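Local coordinates for protein endoglucanase (Cryptopygus antarcticus, PDB 5H4U) that hydrolyses internal beta-1,4-glucosidic bonds of carboxymethylcellulose, lichenan and barley beta-glucan, releasing mainly cellobiose, cellotriose and cellotetraose from carboxymethylcellulose, at residues Gly88-Ser93 and Asn135-Met140; Asn113-Gly118 and Trp193-Asp198. One frame throughout, in Å; residues are numbered along the deposited sequence.

Interaction 1 of 2, residues Gly88-Ser93 and Asn135-Met140; sequences GFAAAS and NHFDLM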
ATOM      1  N   GLY A  88       6.431  -4.085  -1.202  1.00  8.74           N
ATOM      2  CA  GLY A  88       5.302  -3.227  -1.481  1.00  8.52           C
ATOM      3  C   GLY A  88       5.116  -2.177  -0.417  1.00  8.37           C
ATOM      4  O   GLY A  88       5.988  -1.929   0.419  1.00  8.30           O
ATOM      5  N   PHE A  89       3.956  -1.559  -0.482  1.00  8.47           N
ATOM      6  CA  PHE A  89       3.566  -0.522   0.446  1.00  8.58           C
ATOM      7  C   PHE A  89       2.237  -0.916   1.077  1.00  8.22           C
ATOM      8  O   PHE A  89       1.476  -1.719   0.528  1.00  7.98           O
ATOM      9  CB  PHE A  89       3.540   0.825  -0.293  1.00  8.38           C
ATOM     10  CG  PHE A  89       4.855   1.144  -0.961  1.00  8.46           C
ATOM     11  CD1 PHE A  89       5.822   1.889  -0.300  1.00  8.54           C
ATOM     12  CD2 PHE A  89       5.157   0.636  -2.219  1.00  8.64           C
ATOM     13  CE1 PHE A  89       7.047   2.150  -0.889  1.00  9.25           C
ATOM     14  CE2 PHE A  89       6.384   0.892  -2.817  1.00  8.68           C
ATOM     15  CZ  PHE A  89       7.328   1.650  -2.157  1.00  9.43           C
ATOM     16  N   ALA A  90       1.982  -0.388   2.266  1.00  8.23           N
ATOM     17  CA  ALA A  90       0.810  -0.833   2.996  1.00  7.99           C
ATOM     18  C   ALA A  90       0.311   0.254   3.936  1.00  8.43           C
ATOM     19  O   ALA A  90       1.041   1.173   4.324  1.00  8.44           O
ATOM     20  CB  ALA A  90       1.100  -2.106   3.785  1.00  8.26           C
ATOM     21  N   ALA A  91      -0.963   0.140   4.266  1.00  8.16           N
ATOM     22  CA  ALA A  91      -1.532   0.801   5.417  1.00  8.98           C
ATOM     23  C   ALA A  91      -1.377  -0.117   6.618  1.00  9.39           C
ATOM     24  O   ALA A  91      -1.343  -1.339   6.485  1.00  9.27           O
ATOM     25  CB  ALA A  91      -3.004   1.124   5.195  1.00  9.02           C
ATOM     26  N   ALA A  92      -1.205   0.471   7.787  1.00  9.49           N
ATOM     27  CA  ALA A  92      -1.078  -0.367   8.962  1.00 10.31           C
ATOM     28  C   ALA A  92      -1.795   0.277  10.129  1.00 10.88           C
ATOM     29  O   ALA A  92      -1.984   1.494  10.194  1.00 10.71           O
ATOM     30  CB  ALA A  92       0.381  -0.651   9.326  1.00  9.90           C
ATOM     31  N   SER A  93      -2.186  -0.586  11.046  1.00 11.55           N
ATOM     32  CA  SER A  93      -2.881  -0.261  12.283  1.00 11.53           C
ATOM     33  C   SER A  93      -2.214  -1.221  13.255  1.00 12.10           C
ATOM     34  O   SER A  93      -2.604  -2.386  13.348  1.00 12.59           O
ATOM     35  CB  SER A  93      -4.374  -0.497  12.149  1.00 11.87           C
ATOM     36  OG  SER A  93      -5.072   0.020  13.252  1.00 13.65           O
ATOM     37  N   ASN A 135      -3.129  -6.017  15.121  1.00 14.40           N
ATOM     38  CA  ASN A 135      -2.194  -5.664  14.050  1.00 13.51           C
ATOM     39  C   ASN A 135      -2.782  -5.960  12.678  1.00 12.62           C
ATOM     40  O   ASN A 135      -2.993  -7.122  12.316  1.00 12.41           O
ATOM     41  CB  ASN A 135      -0.865  -6.374  14.228  1.00 13.44           C
ATOM     42  CG  ASN A 135      -0.257  -6.096  15.554  1.00 14.23           C
ATOM     43  OD1 ASN A 135      -0.247  -4.941  15.994  1.00 14.79           O
ATOM     44  ND2 ASN A 135       0.311  -7.126  16.188  1.00 13.46           N
ATOM     45  N   HIS A 136      -2.992  -4.906  11.899  1.00 12.29           N
ATOM     46  CA  HIS A 136      -3.704  -5.006  10.639  1.00 11.64           C
ATOM     47  C   HIS A 136      -2.868  -4.311   9.579  1.00 10.94           C
ATOM     48  O   HIS A 136      -2.522  -3.136   9.744  1.00 10.73           O
ATOM     49  CB  HIS A 136      -5.066  -4.318  10.767  1.00 12.49           C
ATOM     50  CG  HIS A 136      -5.974  -4.956  11.772  1.00 13.52           C
ATOM     51  ND1 HIS A 136      -7.135  -5.615  11.430  1.00 14.06           N
ATOM     52  CD2 HIS A 136      -5.882  -5.027  13.123  1.00 14.61           C
ATOM     53  CE1 HIS A 136      -7.724  -6.058  12.528  1.00 14.95           C
ATOM     54  NE2 HIS A 136      -6.983  -5.717  13.569  1.00 15.14           N
ATOM     55  N   PHE A 137      -2.566  -5.013   8.490  1.00 10.28           N
ATOM     56  CA  PHE A 137      -1.820  -4.443   7.370  1.00  9.19           C
ATOM     57  C   PHE A 137      -2.696  -4.555   6.135  1.00  9.10           C
ATOM     58  O   PHE A 137      -3.120  -5.654   5.770  1.00  9.12           O
ATOM     59  CB  PHE A 137      -0.487  -5.162   7.145  1.00  9.11           C
ATOM     60  CG  PHE A 137       0.630  -4.688   8.033  1.00  9.48           C
ATOM     61  CD1 PHE A 137       0.682  -5.062   9.366  1.00  9.63           C
ATOM     62  CD2 PHE A 137       1.667  -3.923   7.519  1.00  9.23           C
ATOM     63  CE1 PHE A 137       1.720  -4.648  10.175  1.00 10.12           C
ATOM     64  CE2 PHE A 137       2.705  -3.498   8.325  1.00  8.74           C
ATOM     65  CZ  PHE A 137       2.737  -3.850   9.650  1.00  9.41           C
ATOM     66  N   ASP A 138      -2.954  -3.428   5.486  1.00  9.09           N
ATOM     67  CA  ASP A 138      -3.759  -3.381   4.265  1.00  8.64           C
ATOM     68  C   ASP A 138      -2.770  -3.213   3.129  1.00  8.01           C
ATOM     69  O   ASP A 138      -2.226  -2.132   2.934  1.00  8.36           O
ATOM     70  CB  ASP A 138      -4.790  -2.252   4.298  1.00  8.51           C
ATOM     71  CG  ASP A 138      -5.502  -2.133   5.654  1.00  9.77           C
ATOM     72  OD1 ASP A 138      -5.866  -3.181   6.249  1.00  9.46           O
ATOM     73  OD2 ASP A 138      -5.725  -0.985   6.126  1.00 10.68           O
ATOM     74  N   LEU A 139      -2.483  -4.302   2.428  1.00  7.93           N
ATOM     75  CA  LEU A 139      -1.518  -4.253   1.337  1.00  8.13           C
ATOM     76  C   LEU A 139      -2.069  -3.451   0.166  1.00  7.27           C
ATOM     77  O   LEU A 139      -3.206  -3.648  -0.263  1.00  7.69           O
ATOM     78  CB  LEU A 139      -1.132  -5.673   0.885  1.00  7.91           C
ATOM     79  CG  LEU A 139      -0.324  -6.607   1.804  1.00  8.06           C
ATOM     80  CD1 LEU A 139      -0.852  -6.670   3.212  1.00  8.90           C
ATOM     81  CD2 LEU A 139      -0.256  -8.009   1.243  1.00  7.74           C
ATOM     82  N   MET A 140      -1.232  -2.595  -0.393  1.00  7.35           N
ATOM     83  CA  MET A 140      -1.648  -1.749  -1.504  1.00  7.59           C
ATOM     84  C   MET A 140      -1.480  -2.534  -2.805  1.00  7.60           C
ATOM     85  O   MET A 140      -0.373  -2.707  -3.310  1.00  7.70           O
ATOM     86  CB  MET A 140      -0.847  -0.453  -1.489  1.00  7.63           C
ATOM     87  CG  MET A 140      -1.449   0.569  -0.551  1.00  8.31           C
ATOM     88  SD  MET A 140      -0.477   2.069  -0.242  1.00 11.13           S
ATOM     89  CE  MET A 140      -1.013   3.074  -1.618  1.00  9.07           C
TER
HETATM   90  O   HOH W   1       2.211  -1.738  -2.842  1.00  8.05           O
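A91 and D138 face each other as a hydrogen-bonded pair between antiparallel strands 88-93 and 135-140. Their backbones bond both ways: A91 N gives to D138 O at 2.9 Å, and D138 N gives to A91 O at 2.8 Å. S93 and H136 form a second pair of this kind, and M140 N bonds to F89 O at one end. A water bridges this end: it accepts from F89 N and lies within bonding distance of M140 O.

The side chain of D138 can be followed outward. Its CB packs on A91 CB at 3.9 Å. CG lies anti to the carbonyl carbon (chi1 -43°), still beside the same methyl. At the tip, OD2 reaches 3.6 Å from A91 CB. The side chain also packs on Y27 of strand 19-27, which runs parallel beside strand 135-140.

A90, A92, F137 and L139 occupy the other face of the sheet. A92 CB sits over one face of the F137 ring, 3.9 Å from its centroid, in a CH-pi contact. A90 CB meets the edge of that ring at CD2, 4.2 Å away. Y107 and F204 also pack on the F137 ring.

The sheet belongs to the double-psi beta-barrel of family 45 glycosidases. D138 is inferred to be the proton donor, and M140 lies near D29, the inferred nucleophile. The backbone ladder fixes where CB of D138 stands. Across the strand pair its carboxylate meets a methyl group, and the backbone bonds, not the side chain, hold D138 in register with A91.

Interaction 2 of 2, residues Asn113-Gly118 and Trp193-Asp198; sequences NTAISG and WFKNAD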
ATOM      1  N   ASN A 113      -0.757 -18.492   6.489  1.00 10.67           N
ATOM      2  CA  ASN A 113      -1.901 -19.376   6.297  1.00 11.09           C
ATOM      3  C   ASN A 113      -2.528 -19.485   4.910  1.00 11.56           C
ATOM      4  O   ASN A 113      -3.587 -20.122   4.816  1.00 12.51           O
ATOM      5  CB  ASN A 113      -3.044 -19.024   7.249  1.00 10.87           C
ATOM      6  CG  ASN A 113      -3.800 -17.803   6.819  1.00 11.07           C
ATOM      7  OD1 ASN A 113      -3.246 -16.876   6.249  1.00 11.04           O
ATOM      8  ND2 ASN A 113      -5.089 -17.828   7.019  1.00 12.66           N
ATOM      9  N   THR A 114      -2.012 -18.918   3.834  1.00 10.32           N
ATOM     10  CA  THR A 114      -2.778 -19.295   2.642  1.00 10.30           C
ATOM     11  C   THR A 114      -1.955 -20.150   1.698  1.00 10.18           C
ATOM     12  O   THR A 114      -1.047 -20.870   2.111  1.00 10.61           O
ATOM     13  CB  THR A 114      -3.286 -18.091   1.855  1.00 10.38           C
ATOM     14  OG1 THR A 114      -2.169 -17.348   1.350  1.00  9.24           O
ATOM     15  CG2 THR A 114      -4.215 -17.207   2.718  1.00  9.68           C
ATOM     16  N   ALA A 115      -2.290 -20.107   0.422  1.00 10.24           N
ATOM     17  CA  ALA A 115      -1.409 -20.728  -0.547  1.00 10.21           C
ATOM     18  C   ALA A 115      -0.039 -20.053  -0.572  1.00  9.92           C
ATOM     19  O   ALA A 115       0.902 -20.629  -1.121  1.00  9.89           O
ATOM     20  CB  ALA A 115      -2.055 -20.708  -1.929  1.00 10.12           C
ATOM     21  N   ILE A 116       0.090 -18.841  -0.029  1.00  9.44           N
ATOM     22  CA  ILE A 116       1.378 -18.147   0.037  1.00  9.11           C
ATOM     23  C   ILE A 116       2.020 -18.284   1.422  1.00  9.21           C
ATOM     24  O   ILE A 116       2.916 -17.510   1.768  1.00  8.55           O
ATOM     25  CB  ILE A 116       1.259 -16.673  -0.378  1.00  8.47           C
ATOM     26  CG1 ILE A 116       0.424 -15.881   0.619  1.00  8.59           C
ATOM     27  CG2 ILE A 116       0.632 -16.576  -1.731  1.00  8.50           C
ATOM     28  CD1 ILE A 116       0.315 -14.413   0.301  1.00  8.42           C
ATOM     29  N   SER A 117       1.547 -19.236   2.230  1.00  9.87           N
ATOM     30  CA  SER A 117       2.143 -19.536   3.532  1.00  9.61           C
ATOM     31  C   SER A 117       3.626 -19.853   3.398  1.00  9.34           C
ATOM     32  O   SER A 117       4.025 -20.635   2.532  1.00  9.60           O
ATOM     33  CB  SER A 117       1.420 -20.712   4.178  1.00  9.87           C
ATOM     34  OG  SER A 117       1.853 -20.900   5.511  1.00 10.08           O
ATOM     35  N   GLY A 118       4.439 -19.229   4.242  1.00  9.17           N
ATOM     36  CA  GLY A 118       5.867 -19.384   4.177  1.00  9.37           C
ATOM     37  C   GLY A 118       6.572 -18.321   3.371  1.00 10.06           C
ATOM     38  O   GLY A 118       7.787 -18.141   3.533  1.00 10.69           O
ATOM     39  N   TRP A 193       2.619 -13.962  -7.871  1.00  8.08           N
ATOM     40  CA  TRP A 193       3.406 -14.214  -6.670  1.00  7.96           C
ATOM     41  C   TRP A 193       2.514 -14.309  -5.443  1.00  8.26           C
ATOM     42  O   TRP A 193       2.751 -15.135  -4.552  1.00  8.25           O
ATOM     43  CB  TRP A 193       4.425 -13.092  -6.493  1.00  7.69           C
ATOM     44  CG  TRP A 193       5.380 -13.218  -5.322  1.00  8.13           C
ATOM     45  CD1 TRP A 193       6.691 -13.595  -5.383  1.00  8.32           C
ATOM     46  CD2 TRP A 193       5.120 -12.927  -3.937  1.00  7.98           C
ATOM     47  NE1 TRP A 193       7.259 -13.563  -4.138  1.00  8.15           N
ATOM     48  CE2 TRP A 193       6.317 -13.169  -3.228  1.00  8.05           C
ATOM     49  CE3 TRP A 193       3.992 -12.502  -3.228  1.00  7.60           C
ATOM     50  CZ2 TRP A 193       6.421 -13.003  -1.849  1.00  8.06           C
ATOM     51  CZ3 TRP A 193       4.089 -12.351  -1.865  1.00  7.81           C
ATOM     52  CH2 TRP A 193       5.302 -12.593  -1.186  1.00  8.21           C
ATOM     53  N   PHE A 194       1.482 -13.464  -5.389  1.00  8.48           N
ATOM     54  CA  PHE A 194       0.556 -13.367  -4.272  1.00  8.13           C
ATOM     55  C   PHE A 194      -0.532 -14.432  -4.322  1.00  8.48           C
ATOM     56  O   PHE A 194      -1.198 -14.663  -3.317  1.00  8.30           O
ATOM     57  CB  PHE A 194      -0.051 -11.963  -4.286  1.00  8.31           C
ATOM     58  CG  PHE A 194      -0.805 -11.581  -3.045  1.00  8.25           C
ATOM     59  CD1 PHE A 194      -0.134 -11.146  -1.904  1.00  7.92           C
ATOM     60  CD2 PHE A 194      -2.185 -11.626  -3.027  1.00  8.24           C
ATOM     61  CE1 PHE A 194      -0.830 -10.763  -0.773  1.00  7.60           C
ATOM     62  CE2 PHE A 194      -2.876 -11.257  -1.890  1.00  8.92           C
ATOM     63  CZ  PHE A 194      -2.188 -10.814  -0.760  1.00  8.24           C
ATOM     64  N   LYS A 195      -0.735 -15.066  -5.479  1.00  9.26           N
ATOM     65  CA  LYS A 195      -1.598 -16.241  -5.646  1.00  8.82           C
ATOM     66  C   LYS A 195      -3.051 -15.962  -5.321  1.00  9.03           C
ATOM     67  O   LYS A 195      -3.792 -16.884  -4.987  1.00  9.62           O
ATOM     68  CB  LYS A 195      -1.110 -17.422  -4.815  1.00  8.39           C
ATOM     69  CG  LYS A 195       0.032 -18.139  -5.458  1.00  9.24           C
ATOM     70  CD  LYS A 195       0.572 -19.264  -4.603  1.00  9.31           C
ATOM     71  CE  LYS A 195       1.965 -19.621  -5.032  1.00  8.62           C
ATOM     72  NZ  LYS A 195       2.522 -20.647  -4.163  1.00  9.37           N
ATOM     73  N   ASN A 196      -3.470 -14.704  -5.441  1.00  9.07           N
ATOM     74  CA  ASN A 196      -4.812 -14.262  -5.064  1.00  9.04           C
ATOM     75  C   ASN A 196      -5.220 -14.771  -3.681  1.00  8.75           C
ATOM     76  O   ASN A 196      -6.401 -14.976  -3.399  1.00  9.28           O
ATOM     77  CB  ASN A 196      -5.806 -14.687  -6.137  1.00  9.38           C
ATOM     78  CG  ASN A 196      -7.141 -14.003  -6.002  1.00  9.98           C
ATOM     79  OD1 ASN A 196      -7.245 -12.901  -5.435  1.00  9.46           O
ATOM     80  ND2 ASN A 196      -8.169 -14.627  -6.558  1.00  9.99           N
ATOM     81  N   ALA A 197      -4.245 -14.874  -2.784  1.00  8.62           N
ATOM     82  CA  ALA A 197      -4.499 -15.216  -1.394  1.00  8.61           C
ATOM     83  C   ALA A 197      -5.532 -14.277  -0.815  1.00  9.28           C
ATOM     84  O   ALA A 197      -5.528 -13.078  -1.104  1.00  9.77           O
ATOM     85  CB  ALA A 197      -3.213 -15.119  -0.580  1.00  9.04           C
ATOM     86  N   ASP A 198      -6.433 -14.829  -0.017  1.00  9.73           N
ATOM     87  CA  ASP A 198      -7.532 -14.068   0.575  1.00  9.39           C
ATOM     88  C   ASP A 198      -7.207 -13.784   2.038  1.00  9.21           C
ATOM     89  O   ASP A 198      -7.297 -14.680   2.882  1.00  9.57           O
ATOM     90  CB  ASP A 198      -8.830 -14.853   0.427  1.00  9.25           C
ATOM     91  CG  ASP A 198     -10.047 -14.018   0.652  1.00 10.32           C
ATOM     92  OD1 ASP A 198      -9.941 -12.765   0.660  1.00 10.55           O
ATOM     93  OD2 ASP A 198     -11.127 -14.622   0.799  1.00 11.00           O
TER
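T114 to S117 form a type I beta turn, closed by S117 N to T114 O, and its T114 and I116 face the irregular segment 193-198, with T114 CA 6.0 Å from A197 CA. The first torsion of T114 (chi1 64°) sets OG1 between the backbone N and the carbonyl carbon. There it accepts from I116 N at 3.0 Å, nearly straight at 170°, which makes an ST turn. A197 CB lies beside the T114 side chain, 3.8 Å from its CB.

I116 fills the middle of the contact. Its CD1 lies over one face of the F194 ring, 4.3 Å from the centroid, in a CH-pi contact, and also touches A197 CB at 3.7 Å. The two loops lie at the edge of the barrel. Segment 113-118 joins strands 106-111 and 120-128, while segment 193-198 leads from helix 184-191 into strand 201-207. P200 and F111 also pack on I116, and W189 meets the F194 ring.

K195, at the exposed side, runs extended beyond CG past the turn. Its CB packs on I116 CG2 at 3.6 Å. Its CD meets A115 CB at 4.0 Å. NZ makes a weak hydrogen bond to A115 O at 3.4 Å.

From the N terminus, the chain passes strand 19-27 before it reaches 88-93, within strand 85-94, and then the turn at 113-118. Strand 135-140 comes back to pair with 88-93, so interaction 1 closes a loop of 41 residues that contains the turn. The chain then runs on through helix 184-191 to 193-198, where interaction 2 closes a longer loop of 74 residues. That loop contains strand 135-140, so the two contacts cross. Interaction 1 joins two strands within the barrel sheet. Interaction 2 ties a strand-to-strand loop to the approach to strand 201-207. Their centres are 16 Å apart, and they meet where L139 CD2 packs 3.5 Å from F194 CE1.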